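Local coordinates for protein probable 3-hydroxybutyryl-CoA dehydrogenase (Escherichia coli, PDB 3MOG) that catalyses the NAD-dependent oxidation of 3-hydroxyadipyl-CoA to 3-oxoadipyl-CoA in the bacterial degradation of phenylacetate, at residues Y199-R204 against I390-A395; A218-R221 against G225-M228; A139-F144 against E167-L172. One frame throughout, in Å; residues are numbered along the deposited sequence.

In the fold
Contacts 1 and 2 belong to one helical region, their centres about 12 Å apart, and helix 390-406 is their common partner. The face of that helix beside contact 1 also packs on contact 2: Thr393 CG2 lies 3.9 Å from Leu220 CD1, and Val394 and Phe226 meet nearby. Two ranges of the same C-terminal domain family, far apart in sequence, are thereby brought together. Contact 3 stands apart in the Rossmann-type NAD-binding domain. Its centre is about 31 Å from that of contact 1 and about 30 Å from that of contact 2, and it lies across the chain's centre from contact 2. A glycerol, probably from crystallisation, sits about 5 Å from the Arg221 side chain of contact 2.

Contact 1. Residues Y199-R204 against I390-A395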
loop_
_atom_site.group_PDB
_atom_site.type_symbol
_atom_site.label_atom_id
_atom_site.label_comp_id
_atom_site.label_asym_id
_atom_site.label_seq_id
_atom_site.Cartn_x
_atom_site.Cartn_y
_atom_site.Cartn_z
ATOM N N TYR C 199 -6.645 17.208 -8.543
ATOM C CA TYR C 199 -7.899 16.471 -8.587
ATOM C C TYR C 199 -8.209 15.790 -7.274
ATOM O O TYR C 199 -9.343 15.841 -6.809
ATOM C CB TYR C 199 -7.915 15.466 -9.741
ATOM C CG TYR C 199 -7.536 16.106 -11.042
ATOM C CD1 TYR C 199 -6.333 15.776 -11.669
ATOM C CD2 TYR C 199 -8.348 17.079 -11.628
ATOM C CE1 TYR C 199 -5.957 16.363 -12.847
ATOM C CE2 TYR C 199 -7.975 17.689 -12.830
ATOM C CZ TYR C 199 -6.777 17.321 -13.427
ATOM O OH TYR C 199 -6.374 17.896 -14.605
ATOM N N SER C 200 -7.202 15.171 -6.668
ATOM C CA SER C 200 -7.443 14.298 -5.521
ATOM C C SER C 200 -7.719 15.033 -4.207
ATOM O O SER C 200 -8.425 14.500 -3.332
ATOM C CB SER C 200 -6.310 13.282 -5.357
ATOM O OG SER C 200 -5.114 13.908 -4.947
ATOM N N GLU C 201 -7.194 16.249 -4.058
ATOM C CA GLU C 201 -7.612 17.043 -2.889
ATOM C C GLU C 201 -9.114 17.415 -2.905
ATOM O O GLU C 201 -9.792 17.331 -1.868
ATOM C CB GLU C 201 -6.696 18.245 -2.632
ATOM C CG GLU C 201 -5.326 17.852 -2.031
ATOM C CD GLU C 201 -5.432 17.071 -0.720
ATOM O OE1 GLU C 201 -4.657 16.113 -0.522
ATOM O OE2 GLU C 201 -6.283 17.415 0.124
ATOM N N ALA C 202 -9.625 17.744 -4.087
ATOM C CA ALA C 202 -11.057 18.005 -4.301
ATOM C C ALA C 202 -11.975 16.802 -4.005
ATOM O O ALA C 202 -12.984 16.949 -3.315
ATOM C CB ALA C 202 -11.268 18.447 -5.687
ATOM N N TRP C 203 -11.644 15.626 -4.533
ATOM C CA TRP C 203 -12.400 14.407 -4.188
ATOM C C TRP C 203 -12.458 14.121 -2.683
ATOM O O TRP C 203 -13.507 13.715 -2.163
ATOM C CB TRP C 203 -11.846 13.198 -4.925
ATOM C CG TRP C 203 -11.983 13.288 -6.426
ATOM C CD1 TRP C 203 -10.972 13.284 -7.346
ATOM C CD2 TRP C 203 -13.205 13.378 -7.176
ATOM N NE1 TRP C 203 -11.484 13.375 -8.623
ATOM C CE2 TRP C 203 -12.851 13.440 -8.546
ATOM C CE3 TRP C 203 -14.566 13.407 -6.825
ATOM C CZ2 TRP C 203 -13.807 13.537 -9.565
ATOM C CZ3 TRP C 203 -15.516 13.506 -7.844
ATOM C CH2 TRP C 203 -15.127 13.560 -9.195
ATOM N N ARG C 204 -11.347 14.354 -1.983
ATOM C CA ARG C 204 -11.314 14.169 -0.536
ATOM C C ARG C 204 -12.212 15.169 0.186
ATOM O O ARG C 204 -12.938 14.797 1.113
ATOM C CB ARG C 204 -9.895 14.260 -0.004
ATOM C CG ARG C 204 -9.195 12.920 -0.003
ATOM C CD ARG C 204 -7.847 13.071 0.600
ATOM N NE ARG C 204 -7.890 13.144 2.056
ATOM C CZ ARG C 204 -7.239 12.300 2.845
ATOM N NH1 ARG C 204 -6.521 11.320 2.305
ATOM N NH2 ARG C 204 -7.301 12.431 4.164
ATOM N N ILE C 390 -7.571 25.842 -0.916
ATOM C CA ILE C 390 -6.586 26.440 -1.781
ATOM C C ILE C 390 -5.201 26.059 -1.287
ATOM O O ILE C 390 -4.428 25.473 -2.039
ATOM C CB ILE C 390 -6.754 27.983 -1.799
ATOM C CG1 ILE C 390 -8.032 28.377 -2.546
ATOM C CG2 ILE C 390 -5.528 28.668 -2.384
ATOM C CD1 ILE C 390 -8.485 29.839 -2.280
ATOM N N TRP C 391 -4.914 26.355 -0.015
ATOM C CA TRP C 391 -3.585 26.127 0.543
ATOM C C TRP C 391 -3.248 24.655 0.608
ATOM O O TRP C 391 -2.122 24.280 0.308
ATOM C CB TRP C 391 -3.379 26.843 1.892
ATOM C CG TRP C 391 -3.009 28.284 1.661
ATOM C CD1 TRP C 391 -3.868 29.331 1.450
ATOM C CD2 TRP C 391 -1.686 28.823 1.543
ATOM N NE1 TRP C 391 -3.160 30.491 1.231
ATOM C CE2 TRP C 391 -1.820 30.208 1.281
ATOM C CE3 TRP C 391 -0.399 28.273 1.643
ATOM C CZ2 TRP C 391 -0.717 31.049 1.113
ATOM C CZ3 TRP C 391 0.702 29.110 1.484
ATOM C CH2 TRP C 391 0.533 30.486 1.220
ATOM N N ARG C 392 -4.238 23.833 0.949
ATOM C CA ARG C 392 -4.059 22.380 1.038
ATOM C C ARG C 392 -3.700 21.780 -0.326
ATOM O O ARG C 392 -2.791 20.938 -0.418
ATOM C CB ARG C 392 -5.328 21.733 1.613
ATOM C CG ARG C 392 -5.292 20.224 1.697
ATOM C CD ARG C 392 -6.205 19.740 2.767
ATOM N NE ARG C 392 -6.312 18.281 2.752
ATOM C CZ ARG C 392 -6.943 17.572 3.680
ATOM N NH1 ARG C 392 -7.503 18.209 4.704
ATOM N NH2 ARG C 392 -7.010 16.234 3.589
ATOM N N THR C 393 -4.385 22.255 -1.376
ATOM C CA THR C 393 -4.208 21.757 -2.749
ATOM C C THR C 393 -2.886 22.230 -3.359
ATOM O O THR C 393 -2.184 21.456 -4.029
ATOM C CB THR C 393 -5.381 22.195 -3.671
ATOM O OG1 THR C 393 -6.620 21.674 -3.160
ATOM C CG2 THR C 393 -5.187 21.699 -5.093
ATOM N N VAL C 394 -2.548 23.499 -3.130
ATOM C CA VAL C 394 -1.347 24.068 -3.742
ATOM C C VAL C 394 -0.088 23.498 -3.076
ATOM O O VAL C 394 0.827 23.099 -3.775
ATOM C CB VAL C 394 -1.375 25.610 -3.778
ATOM C CG1 VAL C 394 -0.078 26.147 -4.336
ATOM C CG2 VAL C 394 -2.562 26.120 -4.634
ATOM N N ALA C 395 -0.086 23.404 -1.739
ATOM C CA ALA C 395 0.960 22.681 -0.984
ATOM C C ALA C 395 1.252 21.288 -1.520
ATOM O O ALA C 395 2.418 20.939 -1.748
ATOM C CB ALA C 395 0.623 22.608 0.530
HETATM O O HOH W 1 -9.554 14.740 4.042
#
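Glu201 and Arg392 meet between two packed helices; the axes of the two segments approach to 9.4 Å, roughly antiparallel at 143°. Helices 196-207 and 390-406 come from the first and second C-terminal domain ranges of this dehydrogenase family. Arg392 suits its place because its long chain, extended from CG to NE, spans the gap between the helices. With CG anti to the backbone N (chi1 177°), it carries NE to Glu201 OE2, making a salt-bridge hydrogen bond of 2.8 Å. That bond is bent, and NE comes from above the carboxylate plane. Glu201, folded at chi2, gives its other oxygen, OE1, to Arg456 and Tyr457. Such sharing should keep the buried carboxylate charged and fixed in rotation.

The modest size of Thr393 is consistent with the close approach here, 5.8 Å between the CA atoms of Glu201 and Thr393. Its OG1, bonded to the carbonyl of Leu389, lies 3.5 Å from Glu201 CB. Further along the helix, Arg204 crosses Arg392 at about a right angle, and Glu454 and Tyr457 respectively give the two guanidinium groups further partners. A water lies between them, 3.0 Å from Arg204 NE and accepting its hydrogen, with a weaker bond from Arg392 NH2.

Contact 2. Residues A218-R221 against G225-M228; sequences AALR and GFPM
Leu220 and Phe226 run alongside each other in one direction, where helix 213-223 ends and the chain turns toward helix 230-237. Leu220 CD1 touches Phe226 CE2 at 3.7 Å, and Leu220 O meets the ring at its edge, in plane, 3.2 Å from Phe226 CD2. That same oxygen, Leu220 O, accepts a hydrogen bond from Phe226 N, six residues on, at 3.2 Å, on a lone pair in the carbonyl plane. A chi1 of -72° sets Phe226 CG beside the backbone N, bringing the aromatic edge to the oxygen its own amide uses. Outside the pair, the ring packs against Tyr198, Tyr425 and helix 390-406, so a large flat residue suits this position.

On the other flank Arg221, its CG anti to the backbone N (chi1 163°), runs CB and CG past the Phe226 carbonyl and places CD 3.4 Å from Pro227 O. Arg221 CA gives a C-H...O contact of 3.1 Å to Phe226 O. Gly225 makes the turn at positive phi, where a CB would jam against the preceding carbonyl. The chemistry implies that Leu220 O is satisfied by a turn wider than the helical one, Arg221 O keeps a weak bond from Gly225 N, and C-H...O contacts probably add little.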
loop_
_atom_site.group_PDB
_atom_site.type_symbol
_atom_site.label_atom_id
_atom_site.label_comp_id
_atom_site.label_asym_id
_atom_site.label_seq_id
_atom_site.Cartn_x
_atom_site.Cartn_y
_atom_site.Cartn_z
ATOM N N ALA C 218 -14.833 27.173 -7.047
ATOM C CA ALA C 218 -14.768 28.636 -7.015
ATOM C C ALA C 218 -13.554 29.119 -6.238
ATOM O O ALA C 218 -12.924 30.094 -6.623
ATOM C CB ALA C 218 -16.049 29.220 -6.428
ATOM N N ALA C 219 -13.242 28.433 -5.143
ATOM C CA ALA C 219 -12.056 28.734 -4.358
ATOM C C ALA C 219 -10.805 28.543 -5.200
ATOM O O ALA C 219 -9.928 29.398 -5.216
ATOM C CB ALA C 219 -11.997 27.858 -3.113
ATOM N N LEU C 220 -10.741 27.429 -5.922
ATOM C CA LEU C 220 -9.541 27.091 -6.677
ATOM C C LEU C 220 -9.360 27.972 -7.923
ATOM O O LEU C 220 -8.243 28.378 -8.229
ATOM C CB LEU C 220 -9.498 25.590 -6.999
ATOM C CG LEU C 220 -8.879 24.614 -5.969
ATOM C CD1 LEU C 220 -7.390 24.887 -5.750
ATOM C CD2 LEU C 220 -9.587 24.581 -4.618
ATOM N N ARG C 221 -10.455 28.304 -8.603
ATOM C CA ARG C 221 -10.397 29.185 -9.778
ATOM C C ARG C 221 -10.342 30.685 -9.435
ATOM O O ARG C 221 -9.483 31.402 -9.929
ATOM C CB ARG C 221 -11.535 28.879 -10.778
ATOM C CG ARG C 221 -11.827 29.981 -11.829
ATOM C CD ARG C 221 -12.944 29.593 -12.827
ATOM N NE ARG C 221 -13.946 28.721 -12.213
ATOM C CZ ARG C 221 -15.041 29.132 -11.576
ATOM N NH1 ARG C 221 -15.866 28.236 -11.036
ATOM N NH2 ARG C 221 -15.312 30.425 -11.471
ATOM N N GLY C 225 -6.539 31.260 -8.575
ATOM C CA GLY C 225 -6.211 31.678 -9.932
ATOM C C GLY C 225 -6.062 30.578 -10.978
ATOM O O GLY C 225 -5.525 30.837 -12.055
ATOM N N PHE C 226 -6.510 29.355 -10.676
ATOM C CA PHE C 226 -6.516 28.276 -11.675
ATOM C C PHE C 226 -7.596 28.607 -12.713
ATOM O O PHE C 226 -8.613 29.170 -12.352
ATOM C CB PHE C 226 -6.828 26.924 -11.023
ATOM C CG PHE C 226 -5.707 26.352 -10.179
ATOM C CD1 PHE C 226 -4.688 25.613 -10.754
ATOM C CD2 PHE C 226 -5.702 26.516 -8.794
ATOM C CE1 PHE C 226 -3.663 25.048 -9.961
ATOM C CE2 PHE C 226 -4.697 25.964 -8.003
ATOM C CZ PHE C 226 -3.673 25.231 -8.584
ATOM N N PRO C 227 -7.372 28.293 -14.000
ATOM C CA PRO C 227 -8.378 28.656 -15.016
ATOM C C PRO C 227 -9.710 27.910 -14.875
ATOM O O PRO C 227 -10.756 28.475 -15.189
ATOM C CB PRO C 227 -7.703 28.295 -16.343
ATOM C CG PRO C 227 -6.609 27.339 -15.985
ATOM C CD PRO C 227 -6.160 27.716 -14.606
ATOM N N MET C 228 -9.667 26.666 -14.399
ATOM C CA MET C 228 -10.886 25.911 -14.118
ATOM C C MET C 228 -10.752 25.125 -12.811
ATOM O O MET C 228 -9.688 24.593 -12.507
ATOM C CB MET C 228 -11.210 24.973 -15.279
ATOM C CG MET C 228 -12.489 24.153 -15.085
ATOM S SD MET C 228 -13.329 23.798 -16.630
ATOM C CE MET C 228 -13.707 25.484 -17.150
#

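Contact 3. Residues A139-F144 against E167-L172; sequences AGLHFF and EQLCEL
Leu169 faces Ala139 and Leu141 where helix 163-175 packs on strand 138-143 of the Rossmann-type NAD-binding domain. The strand lies inside the mixed sheet, between strand 115-118, to which it is parallel, and the antiparallel strand 152-157; the helix leads on to the sheet's last strand, 179-184. Along the helix, Glu167 stands on the outward side, where a charge is tolerable, and pairs with Arg182. Gln168 takes no part and touches Leu3.

Leu169 comes next and carries the contact. Its CG is anti to the carbonyl carbon (chi1 -64°), which lets the branched end lie along the sheet: CD1 rests 3.8 Å from Ala139 CB, and the same side chain reaches Leu115 and Thr117. A small alanine is consistent with the close fit of Leu169 CD1 there. Cys170 points away from the strand, and Glu171 is solvent-facing. Three residues after Leu169, Leu172 points toward the strand again, but its side chain touches Leu87 and His29.

Wholly apolar side chains suit this face because it is buried from water, while the strand's backbone bonds to strands 115-118 and 152-157. Leu141, also touching Ile89 and Val153, crosses Leu169 at a slant, and its CD1 lies 3.9 Å from Leu169 CB.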
loop_
_atom_site.group_PDB
_atom_site.type_symbol
_atom_site.label_atom_id
_atom_site.label_comp_id
_atom_site.label_asym_id
_atom_site.label_seq_id
_atom_site.Cartn_x
_atom_site.Cartn_y
_atom_site.Cartn_z
ATOM N N ALA C 139 12.214 7.387 -28.522
ATOM C CA ALA C 139 11.970 8.437 -27.537
ATOM C C ALA C 139 10.486 8.748 -27.508
ATOM O O ALA C 139 9.748 8.311 -28.370
ATOM C CB ALA C 139 12.764 9.702 -27.885
ATOM N N GLY C 140 10.047 9.502 -26.507
ATOM C CA GLY C 140 8.661 9.949 -26.452
ATOM C C GLY C 140 8.589 11.372 -26.938
ATOM O O GLY C 140 9.462 12.178 -26.636
ATOM N N LEU C 141 7.564 11.673 -27.717
ATOM C CA LEU C 141 7.303 13.036 -28.134
ATOM C C LEU C 141 5.838 13.283 -27.820
ATOM O O LEU C 141 4.949 12.982 -28.618
ATOM C CB LEU C 141 7.639 13.220 -29.626
ATOM C CG LEU C 141 8.038 14.609 -30.133
ATOM C CD1 LEU C 141 9.291 15.095 -29.450
ATOM C CD2 LEU C 141 8.236 14.608 -31.647
ATOM N N HIS C 142 5.591 13.802 -26.622
ATOM C CA HIS C 142 4.252 13.824 -26.060
ATOM C C HIS C 142 3.566 15.179 -26.194
ATOM O O HIS C 142 3.884 16.101 -25.453
ATOM C CB HIS C 142 4.311 13.388 -24.590
ATOM C CG HIS C 142 2.985 13.381 -23.903
ATOM N ND1 HIS C 142 2.798 13.908 -22.642
ATOM C CD2 HIS C 142 1.776 12.915 -24.301
ATOM C CE1 HIS C 142 1.530 13.764 -22.293
ATOM N NE2 HIS C 142 0.887 13.170 -23.285
ATOM N N PHE C 143 2.620 15.275 -27.131
ATOM C CA PHE C 143 1.862 16.500 -27.397
ATOM C C PHE C 143 0.588 16.515 -26.564
ATOM O O PHE C 143 0.193 15.498 -26.005
ATOM C CB PHE C 143 1.455 16.558 -28.879
ATOM C CG PHE C 143 2.608 16.710 -29.842
ATOM C CD1 PHE C 143 3.383 15.615 -30.208
ATOM C CD2 PHE C 143 2.886 17.944 -30.411
ATOM C CE1 PHE C 143 4.421 15.743 -31.108
ATOM C CE2 PHE C 143 3.931 18.093 -31.316
ATOM C CZ PHE C 143 4.708 16.998 -31.660
ATOM N N PHE C 144 -0.084 17.657 -26.520
ATOM C CA PHE C 144 -1.313 17.778 -25.738
ATOM C C PHE C 144 -2.475 18.205 -26.642
ATOM O O PHE C 144 -2.268 18.964 -27.577
ATOM C CB PHE C 144 -1.095 18.760 -24.567
ATOM C CG PHE C 144 -0.174 18.220 -23.481
ATOM C CD1 PHE C 144 1.214 18.183 -23.662
ATOM C CD2 PHE C 144 -0.700 17.731 -22.289
ATOM C CE1 PHE C 144 2.059 17.661 -22.686
ATOM C CE2 PHE C 144 0.145 17.208 -21.305
ATOM C CZ PHE C 144 1.530 17.187 -21.505
ATOM N N GLU C 167 18.166 16.339 -28.070
ATOM C CA GLU C 167 18.511 17.677 -28.562
ATOM C C GLU C 167 17.875 17.948 -29.915
ATOM O O GLU C 167 17.360 19.044 -30.151
ATOM C CB GLU C 167 20.031 17.835 -28.708
ATOM C CG GLU C 167 20.822 17.856 -27.413
ATOM C CD GLU C 167 20.444 18.996 -26.486
ATOM O OE1 GLU C 167 20.218 20.131 -26.965
ATOM O OE2 GLU C 167 20.389 18.746 -25.265
ATOM N N GLN C 168 17.935 16.946 -30.794
ATOM C CA GLN C 168 17.293 17.000 -32.104
ATOM C C GLN C 168 15.787 17.228 -31.955
ATOM O O GLN C 168 15.230 18.153 -32.566
ATOM C CB GLN C 168 17.569 15.713 -32.897
ATOM C CG GLN C 168 18.940 15.644 -33.568
ATOM C CD GLN C 168 19.123 14.368 -34.389
ATOM O OE1 GLN C 168 19.912 13.490 -34.032
ATOM N NE2 GLN C 168 18.377 14.255 -35.488
ATOM N N LEU C 169 15.150 16.419 -31.106
ATOM C CA LEU C 169 13.701 16.551 -30.868
ATOM C C LEU C 169 13.289 17.876 -30.246
ATOM O O LEU C 169 12.268 18.443 -30.644
ATOM C CB LEU C 169 13.150 15.367 -30.054
ATOM C CG LEU C 169 13.269 14.037 -30.802
ATOM C CD1 LEU C 169 12.746 12.887 -29.948
ATOM C CD2 LEU C 169 12.547 14.107 -32.158
ATOM N N CYS C 170 14.089 18.376 -29.294
ATOM C CA CYS C 170 13.861 19.703 -28.697
ATOM C C CYS C 170 13.967 20.816 -29.733
ATOM O O CYS C 170 13.070 21.665 -29.833
ATOM C CB CYS C 170 14.821 19.979 -27.525
ATOM S SG CYS C 170 14.479 19.001 -26.030
ATOM N N GLU C 171 15.060 20.807 -30.497
ATOM C CA GLU C 171 15.274 21.799 -31.555
ATOM C C GLU C 171 14.153 21.787 -32.588
ATOM O O GLU C 171 13.672 22.842 -33.004
ATOM C CB GLU C 171 16.623 21.593 -32.252
ATOM C CG GLU C 171 16.984 22.751 -33.176
ATOM C CD GLU C 171 18.413 22.718 -33.677
ATOM O OE1 GLU C 171 18.889 21.633 -34.080
ATOM O OE2 GLU C 171 19.053 23.794 -33.684
ATOM N N LEU C 172 13.714 20.590 -32.968
ATOM C CA LEU C 172 12.657 20.452 -33.959
ATOM C C LEU C 172 11.298 20.998 -33.473
ATOM O O LEU C 172 10.628 21.737 -34.216
ATOM C CB LEU C 172 12.557 18.996 -34.422
ATOM C CG LEU C 172 11.448 18.649 -35.421
ATOM C CD1 LEU C 172 11.760 19.189 -36.814
ATOM C CD2 LEU C 172 11.287 17.157 -35.455
#